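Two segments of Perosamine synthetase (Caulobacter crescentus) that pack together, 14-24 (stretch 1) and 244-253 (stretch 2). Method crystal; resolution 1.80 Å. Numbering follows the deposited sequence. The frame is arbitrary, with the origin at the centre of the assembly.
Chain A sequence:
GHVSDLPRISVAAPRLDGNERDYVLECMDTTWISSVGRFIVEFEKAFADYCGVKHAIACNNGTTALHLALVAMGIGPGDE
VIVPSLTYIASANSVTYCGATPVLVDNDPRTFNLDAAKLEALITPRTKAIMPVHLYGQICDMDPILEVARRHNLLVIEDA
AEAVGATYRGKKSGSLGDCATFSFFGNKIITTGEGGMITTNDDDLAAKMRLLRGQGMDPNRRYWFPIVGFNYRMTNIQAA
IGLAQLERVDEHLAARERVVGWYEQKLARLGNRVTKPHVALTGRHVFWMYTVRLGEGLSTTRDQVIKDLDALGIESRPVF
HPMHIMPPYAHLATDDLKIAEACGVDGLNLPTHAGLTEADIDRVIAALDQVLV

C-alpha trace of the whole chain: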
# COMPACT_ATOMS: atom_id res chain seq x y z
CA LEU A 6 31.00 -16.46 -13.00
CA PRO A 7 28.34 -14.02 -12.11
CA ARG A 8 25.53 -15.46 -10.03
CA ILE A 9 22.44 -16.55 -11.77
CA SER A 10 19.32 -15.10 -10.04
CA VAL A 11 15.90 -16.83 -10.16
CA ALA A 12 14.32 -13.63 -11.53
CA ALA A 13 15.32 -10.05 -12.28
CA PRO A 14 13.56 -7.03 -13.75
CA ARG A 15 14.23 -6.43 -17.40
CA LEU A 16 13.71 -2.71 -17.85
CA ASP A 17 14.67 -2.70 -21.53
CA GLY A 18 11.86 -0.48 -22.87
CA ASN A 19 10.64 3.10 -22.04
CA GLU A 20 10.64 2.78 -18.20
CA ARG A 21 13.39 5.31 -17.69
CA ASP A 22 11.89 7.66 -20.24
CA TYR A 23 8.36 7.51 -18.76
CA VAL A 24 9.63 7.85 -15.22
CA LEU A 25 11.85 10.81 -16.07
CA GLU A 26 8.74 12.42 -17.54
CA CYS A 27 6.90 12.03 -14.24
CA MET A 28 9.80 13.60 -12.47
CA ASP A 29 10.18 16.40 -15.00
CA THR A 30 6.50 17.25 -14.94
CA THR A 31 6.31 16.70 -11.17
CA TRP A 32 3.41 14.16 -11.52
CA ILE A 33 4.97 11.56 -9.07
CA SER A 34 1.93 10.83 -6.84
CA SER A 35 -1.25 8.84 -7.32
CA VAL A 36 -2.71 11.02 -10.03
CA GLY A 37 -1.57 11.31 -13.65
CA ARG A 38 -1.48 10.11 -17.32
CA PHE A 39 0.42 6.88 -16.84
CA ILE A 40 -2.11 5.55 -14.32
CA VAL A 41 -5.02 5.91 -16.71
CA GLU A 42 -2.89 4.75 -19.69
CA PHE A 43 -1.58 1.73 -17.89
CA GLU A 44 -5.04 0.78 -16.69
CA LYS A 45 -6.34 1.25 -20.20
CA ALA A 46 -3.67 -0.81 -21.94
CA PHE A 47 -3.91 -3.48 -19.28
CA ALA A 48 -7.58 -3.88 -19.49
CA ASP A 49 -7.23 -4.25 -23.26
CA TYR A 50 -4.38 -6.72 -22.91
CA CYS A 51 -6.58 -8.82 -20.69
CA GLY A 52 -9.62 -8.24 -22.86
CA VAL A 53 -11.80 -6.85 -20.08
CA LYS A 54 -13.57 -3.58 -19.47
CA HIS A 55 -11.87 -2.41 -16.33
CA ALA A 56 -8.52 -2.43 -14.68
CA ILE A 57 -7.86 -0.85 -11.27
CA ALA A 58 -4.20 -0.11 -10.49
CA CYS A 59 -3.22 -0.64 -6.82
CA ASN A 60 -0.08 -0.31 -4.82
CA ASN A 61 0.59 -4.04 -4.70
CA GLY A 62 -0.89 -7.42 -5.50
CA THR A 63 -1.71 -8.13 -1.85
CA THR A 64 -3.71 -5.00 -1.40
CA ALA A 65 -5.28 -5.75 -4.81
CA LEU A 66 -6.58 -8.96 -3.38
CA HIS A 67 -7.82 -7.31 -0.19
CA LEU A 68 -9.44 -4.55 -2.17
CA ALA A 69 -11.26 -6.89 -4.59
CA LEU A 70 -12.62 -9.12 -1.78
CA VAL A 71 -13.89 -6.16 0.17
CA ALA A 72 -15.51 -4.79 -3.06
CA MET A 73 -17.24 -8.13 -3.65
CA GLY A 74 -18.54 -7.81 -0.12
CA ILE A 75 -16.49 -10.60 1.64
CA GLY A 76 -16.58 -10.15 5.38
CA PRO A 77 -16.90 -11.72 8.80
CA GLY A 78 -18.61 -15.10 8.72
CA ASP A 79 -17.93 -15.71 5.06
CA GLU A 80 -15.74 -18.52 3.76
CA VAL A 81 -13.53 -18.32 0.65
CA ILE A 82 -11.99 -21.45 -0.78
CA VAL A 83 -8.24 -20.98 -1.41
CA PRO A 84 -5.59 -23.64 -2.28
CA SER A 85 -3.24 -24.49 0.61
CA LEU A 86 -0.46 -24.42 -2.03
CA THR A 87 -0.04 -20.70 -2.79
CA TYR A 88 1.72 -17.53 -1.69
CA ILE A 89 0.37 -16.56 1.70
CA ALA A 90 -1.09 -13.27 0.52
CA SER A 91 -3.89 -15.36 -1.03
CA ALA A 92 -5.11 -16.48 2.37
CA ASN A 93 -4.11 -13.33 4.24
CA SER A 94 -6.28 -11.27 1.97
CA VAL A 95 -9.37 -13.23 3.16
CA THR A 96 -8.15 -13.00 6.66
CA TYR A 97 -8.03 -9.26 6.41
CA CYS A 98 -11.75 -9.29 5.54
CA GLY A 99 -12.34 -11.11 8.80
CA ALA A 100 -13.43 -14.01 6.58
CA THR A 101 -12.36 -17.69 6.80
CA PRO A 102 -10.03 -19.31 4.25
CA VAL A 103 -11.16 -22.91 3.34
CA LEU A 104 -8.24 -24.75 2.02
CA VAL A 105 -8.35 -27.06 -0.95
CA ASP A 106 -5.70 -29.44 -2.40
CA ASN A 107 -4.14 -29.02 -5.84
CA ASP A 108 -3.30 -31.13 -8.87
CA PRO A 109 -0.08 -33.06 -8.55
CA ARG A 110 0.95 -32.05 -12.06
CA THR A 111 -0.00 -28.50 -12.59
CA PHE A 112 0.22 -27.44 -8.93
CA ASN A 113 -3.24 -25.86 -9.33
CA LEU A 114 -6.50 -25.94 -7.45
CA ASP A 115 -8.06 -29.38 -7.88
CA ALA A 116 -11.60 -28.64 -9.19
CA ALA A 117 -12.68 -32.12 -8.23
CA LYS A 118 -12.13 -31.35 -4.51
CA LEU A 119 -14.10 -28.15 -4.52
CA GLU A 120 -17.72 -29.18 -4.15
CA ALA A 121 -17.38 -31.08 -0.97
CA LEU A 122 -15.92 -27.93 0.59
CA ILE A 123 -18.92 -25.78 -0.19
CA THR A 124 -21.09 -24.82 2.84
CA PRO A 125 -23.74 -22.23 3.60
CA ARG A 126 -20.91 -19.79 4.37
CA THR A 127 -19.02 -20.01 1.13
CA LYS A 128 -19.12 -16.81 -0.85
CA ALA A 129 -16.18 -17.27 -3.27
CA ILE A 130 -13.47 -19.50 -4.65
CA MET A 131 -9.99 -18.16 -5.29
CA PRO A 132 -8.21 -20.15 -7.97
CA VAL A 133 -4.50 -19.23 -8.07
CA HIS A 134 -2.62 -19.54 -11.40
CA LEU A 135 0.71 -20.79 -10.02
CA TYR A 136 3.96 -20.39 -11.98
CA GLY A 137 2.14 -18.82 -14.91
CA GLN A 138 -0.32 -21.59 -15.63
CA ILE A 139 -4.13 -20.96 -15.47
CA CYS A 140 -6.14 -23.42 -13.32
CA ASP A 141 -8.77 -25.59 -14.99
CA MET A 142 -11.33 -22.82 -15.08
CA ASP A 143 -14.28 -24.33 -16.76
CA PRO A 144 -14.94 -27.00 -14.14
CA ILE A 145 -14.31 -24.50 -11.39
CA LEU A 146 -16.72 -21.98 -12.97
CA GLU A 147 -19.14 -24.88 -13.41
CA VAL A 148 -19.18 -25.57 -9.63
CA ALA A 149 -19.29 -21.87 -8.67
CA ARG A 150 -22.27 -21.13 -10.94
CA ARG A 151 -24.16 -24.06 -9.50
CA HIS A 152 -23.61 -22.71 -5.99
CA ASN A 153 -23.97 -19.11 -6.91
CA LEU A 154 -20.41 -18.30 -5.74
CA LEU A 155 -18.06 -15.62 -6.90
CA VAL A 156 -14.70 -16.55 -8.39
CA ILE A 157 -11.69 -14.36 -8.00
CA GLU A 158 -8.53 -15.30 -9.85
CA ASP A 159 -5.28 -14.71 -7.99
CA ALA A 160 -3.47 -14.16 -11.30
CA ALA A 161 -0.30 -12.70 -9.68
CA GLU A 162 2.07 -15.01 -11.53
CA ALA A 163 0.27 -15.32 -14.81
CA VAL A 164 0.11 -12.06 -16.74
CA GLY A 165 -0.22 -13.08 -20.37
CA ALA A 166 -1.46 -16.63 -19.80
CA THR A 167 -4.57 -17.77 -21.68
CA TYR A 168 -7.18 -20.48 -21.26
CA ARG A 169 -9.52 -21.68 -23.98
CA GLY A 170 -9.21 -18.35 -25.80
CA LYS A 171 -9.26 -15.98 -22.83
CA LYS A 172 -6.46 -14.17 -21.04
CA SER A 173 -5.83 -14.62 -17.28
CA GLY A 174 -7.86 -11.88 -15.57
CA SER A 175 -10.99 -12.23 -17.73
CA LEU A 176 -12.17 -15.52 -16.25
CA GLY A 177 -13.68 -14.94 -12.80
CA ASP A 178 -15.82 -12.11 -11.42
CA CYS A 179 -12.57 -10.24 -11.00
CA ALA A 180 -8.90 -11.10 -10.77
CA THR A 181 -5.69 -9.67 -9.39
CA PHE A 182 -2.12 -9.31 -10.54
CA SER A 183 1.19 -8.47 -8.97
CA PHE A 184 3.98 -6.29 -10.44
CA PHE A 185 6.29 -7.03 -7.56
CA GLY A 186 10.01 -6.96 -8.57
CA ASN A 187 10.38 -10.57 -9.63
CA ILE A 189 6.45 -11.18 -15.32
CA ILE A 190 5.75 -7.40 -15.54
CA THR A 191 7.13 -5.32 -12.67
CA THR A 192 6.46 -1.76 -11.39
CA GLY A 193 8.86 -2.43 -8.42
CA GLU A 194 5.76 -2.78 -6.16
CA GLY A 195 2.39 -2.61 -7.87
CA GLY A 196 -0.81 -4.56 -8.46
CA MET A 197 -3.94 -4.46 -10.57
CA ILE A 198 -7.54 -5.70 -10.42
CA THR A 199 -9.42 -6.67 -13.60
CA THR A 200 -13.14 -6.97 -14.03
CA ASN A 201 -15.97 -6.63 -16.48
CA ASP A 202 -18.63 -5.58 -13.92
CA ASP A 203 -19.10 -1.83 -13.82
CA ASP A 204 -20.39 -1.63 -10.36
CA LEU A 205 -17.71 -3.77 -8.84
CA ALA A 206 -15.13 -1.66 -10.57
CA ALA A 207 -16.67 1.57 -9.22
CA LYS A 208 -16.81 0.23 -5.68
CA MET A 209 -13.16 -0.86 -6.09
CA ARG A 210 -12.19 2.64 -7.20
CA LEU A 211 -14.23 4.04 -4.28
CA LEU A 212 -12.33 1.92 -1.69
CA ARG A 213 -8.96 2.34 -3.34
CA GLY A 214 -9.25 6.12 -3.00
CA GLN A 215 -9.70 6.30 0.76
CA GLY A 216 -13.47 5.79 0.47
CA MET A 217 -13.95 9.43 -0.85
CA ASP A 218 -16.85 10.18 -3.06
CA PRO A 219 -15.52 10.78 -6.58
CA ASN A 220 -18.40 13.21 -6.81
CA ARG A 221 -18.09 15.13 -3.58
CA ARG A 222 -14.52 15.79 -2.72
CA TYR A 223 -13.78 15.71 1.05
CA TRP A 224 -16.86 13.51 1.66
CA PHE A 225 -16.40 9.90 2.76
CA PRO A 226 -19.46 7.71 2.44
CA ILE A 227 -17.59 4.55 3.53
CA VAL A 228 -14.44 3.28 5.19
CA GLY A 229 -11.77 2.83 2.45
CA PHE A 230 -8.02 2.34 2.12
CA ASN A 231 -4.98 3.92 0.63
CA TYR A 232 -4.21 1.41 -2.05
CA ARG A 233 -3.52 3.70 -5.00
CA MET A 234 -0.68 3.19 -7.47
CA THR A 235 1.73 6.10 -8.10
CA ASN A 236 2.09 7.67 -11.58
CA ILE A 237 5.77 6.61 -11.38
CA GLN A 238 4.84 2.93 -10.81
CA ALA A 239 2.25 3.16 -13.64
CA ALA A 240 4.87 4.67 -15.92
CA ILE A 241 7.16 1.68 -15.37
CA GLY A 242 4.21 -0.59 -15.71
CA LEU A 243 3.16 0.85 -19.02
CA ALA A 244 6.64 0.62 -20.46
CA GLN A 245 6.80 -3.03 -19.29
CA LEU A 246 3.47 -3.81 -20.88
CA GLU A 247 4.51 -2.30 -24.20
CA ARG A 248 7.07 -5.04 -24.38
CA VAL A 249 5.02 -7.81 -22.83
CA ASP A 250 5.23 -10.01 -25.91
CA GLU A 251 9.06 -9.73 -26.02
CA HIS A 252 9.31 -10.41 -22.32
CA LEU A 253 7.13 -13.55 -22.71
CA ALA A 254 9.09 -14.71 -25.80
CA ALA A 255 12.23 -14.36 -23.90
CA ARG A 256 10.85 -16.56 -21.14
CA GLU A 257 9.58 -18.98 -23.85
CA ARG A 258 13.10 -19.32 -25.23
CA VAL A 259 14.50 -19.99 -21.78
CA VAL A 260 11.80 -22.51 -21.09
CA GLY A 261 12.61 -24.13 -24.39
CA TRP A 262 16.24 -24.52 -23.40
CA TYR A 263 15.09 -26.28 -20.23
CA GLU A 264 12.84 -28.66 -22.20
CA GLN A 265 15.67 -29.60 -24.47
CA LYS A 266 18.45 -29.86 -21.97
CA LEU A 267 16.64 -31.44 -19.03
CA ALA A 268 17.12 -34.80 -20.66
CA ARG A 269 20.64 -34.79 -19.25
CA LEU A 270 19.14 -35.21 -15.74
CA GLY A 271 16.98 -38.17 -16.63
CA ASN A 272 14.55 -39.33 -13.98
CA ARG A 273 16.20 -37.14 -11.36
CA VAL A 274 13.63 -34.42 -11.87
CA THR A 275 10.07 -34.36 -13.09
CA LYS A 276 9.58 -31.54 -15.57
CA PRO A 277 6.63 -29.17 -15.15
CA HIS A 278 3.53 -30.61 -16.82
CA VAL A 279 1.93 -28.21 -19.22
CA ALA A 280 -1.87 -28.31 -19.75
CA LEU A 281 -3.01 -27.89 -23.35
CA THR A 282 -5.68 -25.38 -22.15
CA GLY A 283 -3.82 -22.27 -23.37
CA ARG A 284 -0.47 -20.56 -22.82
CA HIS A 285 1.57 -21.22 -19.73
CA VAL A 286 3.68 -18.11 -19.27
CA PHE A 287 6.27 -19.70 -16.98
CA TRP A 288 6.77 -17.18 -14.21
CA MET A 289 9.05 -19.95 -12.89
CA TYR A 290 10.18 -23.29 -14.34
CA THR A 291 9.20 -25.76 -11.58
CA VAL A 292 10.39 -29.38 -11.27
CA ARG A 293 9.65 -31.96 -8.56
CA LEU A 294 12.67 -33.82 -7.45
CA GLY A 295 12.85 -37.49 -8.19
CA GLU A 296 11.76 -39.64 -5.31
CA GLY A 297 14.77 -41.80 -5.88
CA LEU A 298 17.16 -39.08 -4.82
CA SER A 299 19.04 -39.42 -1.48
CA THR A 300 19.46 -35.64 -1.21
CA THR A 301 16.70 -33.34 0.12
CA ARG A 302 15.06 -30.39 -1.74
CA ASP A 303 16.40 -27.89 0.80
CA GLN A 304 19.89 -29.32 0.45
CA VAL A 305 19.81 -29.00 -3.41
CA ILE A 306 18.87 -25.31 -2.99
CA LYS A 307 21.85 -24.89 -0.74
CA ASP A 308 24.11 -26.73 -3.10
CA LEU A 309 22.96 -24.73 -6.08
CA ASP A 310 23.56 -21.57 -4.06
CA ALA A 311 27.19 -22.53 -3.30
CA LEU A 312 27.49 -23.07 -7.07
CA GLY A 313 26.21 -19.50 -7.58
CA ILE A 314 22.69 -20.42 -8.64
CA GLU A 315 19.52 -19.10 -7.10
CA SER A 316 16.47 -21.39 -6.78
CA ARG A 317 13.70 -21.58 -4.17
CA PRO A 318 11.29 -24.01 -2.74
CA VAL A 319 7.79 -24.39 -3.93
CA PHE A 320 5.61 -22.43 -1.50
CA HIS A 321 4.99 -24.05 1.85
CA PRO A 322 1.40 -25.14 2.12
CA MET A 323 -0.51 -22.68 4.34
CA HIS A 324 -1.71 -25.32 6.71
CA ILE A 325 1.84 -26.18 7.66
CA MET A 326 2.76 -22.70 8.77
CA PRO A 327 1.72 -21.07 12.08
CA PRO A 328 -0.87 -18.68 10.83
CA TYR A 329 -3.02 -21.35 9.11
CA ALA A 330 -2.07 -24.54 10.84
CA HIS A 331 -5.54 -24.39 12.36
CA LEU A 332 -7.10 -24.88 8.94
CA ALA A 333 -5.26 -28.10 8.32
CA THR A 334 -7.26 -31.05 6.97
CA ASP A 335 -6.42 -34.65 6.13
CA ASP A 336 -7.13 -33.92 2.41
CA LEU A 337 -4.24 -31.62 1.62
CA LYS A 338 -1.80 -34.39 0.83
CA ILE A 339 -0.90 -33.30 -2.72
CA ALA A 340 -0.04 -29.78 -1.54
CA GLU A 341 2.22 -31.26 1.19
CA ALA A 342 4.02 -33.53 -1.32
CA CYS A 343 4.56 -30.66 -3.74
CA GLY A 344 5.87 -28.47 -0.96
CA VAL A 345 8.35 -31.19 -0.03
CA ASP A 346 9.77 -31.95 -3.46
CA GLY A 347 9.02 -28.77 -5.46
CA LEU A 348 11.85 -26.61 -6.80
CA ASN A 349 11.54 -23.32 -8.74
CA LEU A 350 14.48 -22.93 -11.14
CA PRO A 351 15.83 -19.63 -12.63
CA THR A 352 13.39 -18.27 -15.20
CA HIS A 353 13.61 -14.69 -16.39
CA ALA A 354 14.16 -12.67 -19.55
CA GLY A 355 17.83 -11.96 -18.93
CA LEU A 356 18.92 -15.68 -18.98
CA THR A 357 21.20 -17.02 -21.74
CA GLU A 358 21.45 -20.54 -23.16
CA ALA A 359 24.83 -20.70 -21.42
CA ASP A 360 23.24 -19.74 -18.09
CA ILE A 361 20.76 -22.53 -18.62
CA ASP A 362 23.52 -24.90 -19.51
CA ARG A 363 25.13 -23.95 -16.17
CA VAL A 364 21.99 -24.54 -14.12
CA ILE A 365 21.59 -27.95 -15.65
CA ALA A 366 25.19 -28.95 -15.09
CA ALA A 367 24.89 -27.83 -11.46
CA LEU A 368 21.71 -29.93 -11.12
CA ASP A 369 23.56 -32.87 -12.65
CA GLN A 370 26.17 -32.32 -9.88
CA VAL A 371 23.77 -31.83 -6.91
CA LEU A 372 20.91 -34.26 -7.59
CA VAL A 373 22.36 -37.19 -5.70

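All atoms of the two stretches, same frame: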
# COMPACT_ATOMS: atom_id res chain seq x y z
N PRO A 14 14.29 -7.94 -12.89
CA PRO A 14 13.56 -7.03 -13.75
C PRO A 14 14.33 -6.72 -15.03
O PRO A 14 15.52 -6.36 -15.03
CB PRO A 14 13.43 -5.75 -12.88
CG PRO A 14 13.76 -6.17 -11.49
CD PRO A 14 14.78 -7.26 -11.69
N ARG A 15 13.63 -6.83 -16.15
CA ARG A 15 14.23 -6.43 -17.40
C ARG A 15 13.58 -5.10 -17.78
O ARG A 15 12.45 -5.03 -18.26
CB ARG A 15 13.96 -7.47 -18.48
CG ARG A 15 14.89 -7.27 -19.63
CD ARG A 15 15.13 -8.61 -20.22
NE ARG A 15 15.56 -8.42 -21.59
CZ ARG A 15 16.84 -8.35 -21.92
NH1 ARG A 15 17.76 -8.49 -20.97
NH2 ARG A 15 17.20 -8.17 -23.18
N LEU A 16 14.26 -4.01 -17.50
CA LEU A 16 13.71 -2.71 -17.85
C LEU A 16 14.39 -2.30 -19.16
O LEU A 16 15.24 -1.43 -19.19
CB LEU A 16 14.01 -1.75 -16.70
CG LEU A 16 13.71 -2.23 -15.26
CD1 LEU A 16 14.04 -1.14 -14.24
CD2 LEU A 16 12.26 -2.65 -15.11
N ASP A 17 14.01 -2.94 -20.25
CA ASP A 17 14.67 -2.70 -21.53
C ASP A 17 13.79 -2.03 -22.59
O ASP A 17 14.06 -2.15 -23.78
CB ASP A 17 15.23 -4.02 -22.06
CG ASP A 17 14.14 -4.98 -22.52
OD1 ASP A 17 12.96 -4.80 -22.14
OD2 ASP A 17 14.47 -5.92 -23.27
N GLY A 18 12.80 -1.28 -22.10
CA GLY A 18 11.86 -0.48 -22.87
C GLY A 18 11.97 1.01 -22.45
O GLY A 18 13.09 1.50 -22.15
N ASN A 19 10.81 1.69 -22.41
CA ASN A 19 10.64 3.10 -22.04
C ASN A 19 10.46 3.46 -20.55
O ASN A 19 9.94 4.53 -20.23
CB ASN A 19 9.38 3.61 -22.73
CG ASN A 19 9.57 3.70 -24.21
OD1 ASN A 19 10.71 3.85 -24.67
ND2 ASN A 19 8.52 3.46 -24.95
N GLU A 20 10.85 2.57 -19.64
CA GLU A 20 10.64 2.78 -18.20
C GLU A 20 11.31 4.07 -17.71
O GLU A 20 10.67 4.96 -17.13
CB GLU A 20 11.10 1.52 -17.43
CG GLU A 20 10.27 0.25 -17.83
CD GLU A 20 10.98 -0.63 -18.85
OE1 GLU A 20 12.05 -0.18 -19.36
OE2 GLU A 20 10.47 -1.76 -19.14
N ARG A 21 12.59 4.17 -18.05
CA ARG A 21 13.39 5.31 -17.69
C ARG A 21 12.73 6.52 -18.30
O ARG A 21 12.33 7.44 -17.60
CB ARG A 21 14.82 5.12 -18.18
CG ARG A 21 15.89 5.90 -17.44
CD ARG A 21 17.14 6.13 -18.37
NE ARG A 21 18.41 6.34 -17.64
CZ ARG A 21 19.20 7.40 -17.81
NH1 ARG A 21 20.31 7.56 -17.09
NH2 ARG A 21 18.87 8.30 -18.72
N ASP A 22 12.55 6.52 -19.61
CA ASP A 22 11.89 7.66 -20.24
C ASP A 22 10.59 8.10 -19.55
O ASP A 22 10.43 9.28 -19.21
CB ASP A 22 11.77 7.50 -21.78
CG ASP A 22 10.78 8.51 -22.42
OD1 ASP A 22 11.05 9.73 -22.46
OD2 ASP A 22 9.72 8.08 -22.93
N TYR A 23 9.65 7.17 -19.36
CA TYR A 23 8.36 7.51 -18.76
C TYR A 23 8.52 8.03 -17.33
O TYR A 23 7.93 9.04 -16.93
CB TYR A 23 7.44 6.30 -18.82
CG TYR A 23 6.99 5.86 -20.20
CD1 TYR A 23 7.45 6.48 -21.33
CD2 TYR A 23 6.12 4.80 -20.37
CE1 TYR A 23 7.01 6.07 -22.58
CE2 TYR A 23 5.73 4.35 -21.58
CZ TYR A 23 6.15 5.02 -22.71
OH TYR A 23 5.73 4.67 -23.97
N VAL A 24 9.39 7.37 -16.56
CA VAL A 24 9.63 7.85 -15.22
C VAL A 24 10.20 9.26 -15.19
O VAL A 24 9.73 10.14 -14.44
CB VAL A 24 10.54 6.85 -14.47
CG1 VAL A 24 10.98 7.56 -13.20
CG2 VAL A 24 9.67 5.58 -14.15
N ALA A 244 5.47 0.96 -19.63
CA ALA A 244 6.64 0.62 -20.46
C ALA A 244 6.87 -0.91 -20.46
O ALA A 244 7.26 -1.50 -21.48
CB ALA A 244 7.87 1.37 -19.98
N GLN A 245 6.62 -1.57 -19.34
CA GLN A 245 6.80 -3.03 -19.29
C GLN A 245 5.78 -3.68 -20.20
O GLN A 245 6.11 -4.63 -20.91
CB GLN A 245 6.54 -3.56 -17.88
CG GLN A 245 7.67 -3.21 -16.95
CD GLN A 245 8.79 -4.26 -17.02
OE1 GLN A 245 8.67 -5.37 -16.49
NE2 GLN A 245 9.87 -3.92 -17.73
N LEU A 246 4.53 -3.20 -20.09
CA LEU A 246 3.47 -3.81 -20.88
C LEU A 246 3.66 -3.66 -22.37
O LEU A 246 3.28 -4.55 -23.12
CB LEU A 246 2.07 -3.39 -20.44
CG LEU A 246 0.71 -3.88 -20.98
CD1 LEU A 246 0.40 -5.37 -20.90
CD2 LEU A 246 -0.48 -3.08 -20.38
N GLU A 247 4.21 -2.52 -22.79
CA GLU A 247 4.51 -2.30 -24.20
C GLU A 247 5.42 -3.38 -24.75
O GLU A 247 5.51 -3.60 -25.95
CB GLU A 247 5.24 -0.97 -24.38
CG GLU A 247 4.42 0.25 -24.04
CD GLU A 247 5.29 1.52 -24.00
OE1 GLU A 247 6.52 1.42 -23.79
OE2 GLU A 247 4.73 2.64 -24.13
N ARG A 248 6.15 -4.05 -23.88
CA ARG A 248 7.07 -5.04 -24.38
C ARG A 248 6.71 -6.40 -23.84
O ARG A 248 7.56 -7.27 -23.81
CB ARG A 248 8.49 -4.62 -24.00
CG ARG A 248 9.11 -3.66 -25.05
CD ARG A 248 10.53 -3.25 -24.74
NE ARG A 248 11.44 -4.39 -24.77
CZ ARG A 248 11.89 -4.94 -25.89
NH1 ARG A 248 12.71 -5.98 -25.82
NH2 ARG A 248 11.49 -4.45 -27.06
N VAL A 249 5.46 -6.57 -23.45
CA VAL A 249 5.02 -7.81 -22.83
C VAL A 249 5.31 -9.03 -23.71
O VAL A 249 5.83 -10.05 -23.25
CB VAL A 249 3.53 -7.80 -22.42
CG1 VAL A 249 2.63 -7.96 -23.64
CG2 VAL A 249 3.24 -8.95 -21.46
N ASP A 250 4.99 -8.90 -24.99
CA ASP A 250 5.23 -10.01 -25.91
C ASP A 250 6.68 -10.42 -26.02
O ASP A 250 6.97 -11.62 -26.06
CB ASP A 250 4.56 -9.79 -27.25
CG ASP A 250 3.06 -9.86 -27.14
OD1 ASP A 250 2.61 -10.62 -26.26
OD2 ASP A 250 2.34 -9.20 -27.91
N GLU A 251 7.61 -9.45 -25.99
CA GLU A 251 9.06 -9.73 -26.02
C GLU A 251 9.50 -10.37 -24.74
O GLU A 251 10.29 -11.32 -24.75
CB GLU A 251 9.87 -8.44 -26.19
CG GLU A 251 9.55 -7.66 -27.47
CD GLU A 251 8.16 -7.01 -27.47
OE1 GLU A 251 7.36 -7.27 -26.53
OE2 GLU A 251 7.85 -6.27 -28.44
N HIS A 252 9.02 -9.81 -23.63
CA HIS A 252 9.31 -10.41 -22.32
C HIS A 252 8.89 -11.90 -22.26
O HIS A 252 9.67 -12.77 -21.85
CB HIS A 252 8.53 -9.65 -21.25
CG HIS A 252 9.06 -8.27 -21.01
ND1 HIS A 252 10.41 -8.01 -20.96
CD2 HIS A 252 8.44 -7.09 -20.78
CE1 HIS A 252 10.61 -6.72 -20.74
NE2 HIS A 252 9.43 -6.14 -20.61
N LEU A 253 7.65 -12.18 -22.68
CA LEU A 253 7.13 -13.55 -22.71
C LEU A 253 7.93 -14.46 -23.67
O LEU A 253 8.24 -15.59 -23.34
CB LEU A 253 5.63 -13.57 -23.11
CG LEU A 253 4.71 -12.84 -22.12
CD1 LEU A 253 3.33 -12.69 -22.68
CD2 LEU A 253 4.70 -13.60 -20.75
O HOH W 1 10.90 -7.40 -15.72
O HOH W 2 12.94 -8.61 -23.54
O HOH W 3 8.55 0.17 -23.30
O HOH W 4 10.01 -3.33 -21.40

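Side-chain conformation at a packing interface is often best read backwards, from the polar groups a terminus reaches to the torsions that bring it there. The contact between residues 14-24 and 244-253 of perosamine synthetase, whose touching residues are at least 221 positions apart in sequence, is a compact example. At its centre lies the smallest side chain. Ala244 points its CB toward the other stretch, 3.2 Å from Glu20 N and 3.9 Å from Tyr23 CD2, and the two backbones come close here: the CA atoms of Asn19 and Ala244 are 5.0 Å apart.

Longer side chains reach across around Ala244 by bending. Gln245 leaves its helix sideways, and successive m torsions (chi1 -73°, chi2 -86°) fold its amide back to the partner. There NE2 donates to Glu20 OE2 at 2.6 Å and to Arg15 O at 2.9 Å, one nitrogen serving a carboxylate and a loop carbonyl. Glu20 bends to match: chi2 of 99° lies between wells, and its other oxygen, OE1, accepts a 3.0 Å hydrogen bond from Gly18 N, holding the turn before the helix.

Asp17 illustrates the same logic with charge. Its p rotamer (chi1 71°) brings the carboxylate to Arg248, whose extended chi2 and p chi3 present the guanidinium for a two-point salt bridge: NE to OD1 and NH1 to OD2, each 3.1 Å. Asp17 OD2 also lies 3.2 Å from Arg15 NE in a salt bridge within its own stretch, so one carboxylate gathers two arginines. Beside it, Gly18 CA sits 3.6 Å from Arg248 CD; an ideal CB there would fall only 3.1 Å from that carbon, a tight fit.

At the far end, Asn19 ND2 makes a weak 3.1 Å hydrogen bond to Glu247 OE1, while a water bridges Asn19 N and Ala244 O.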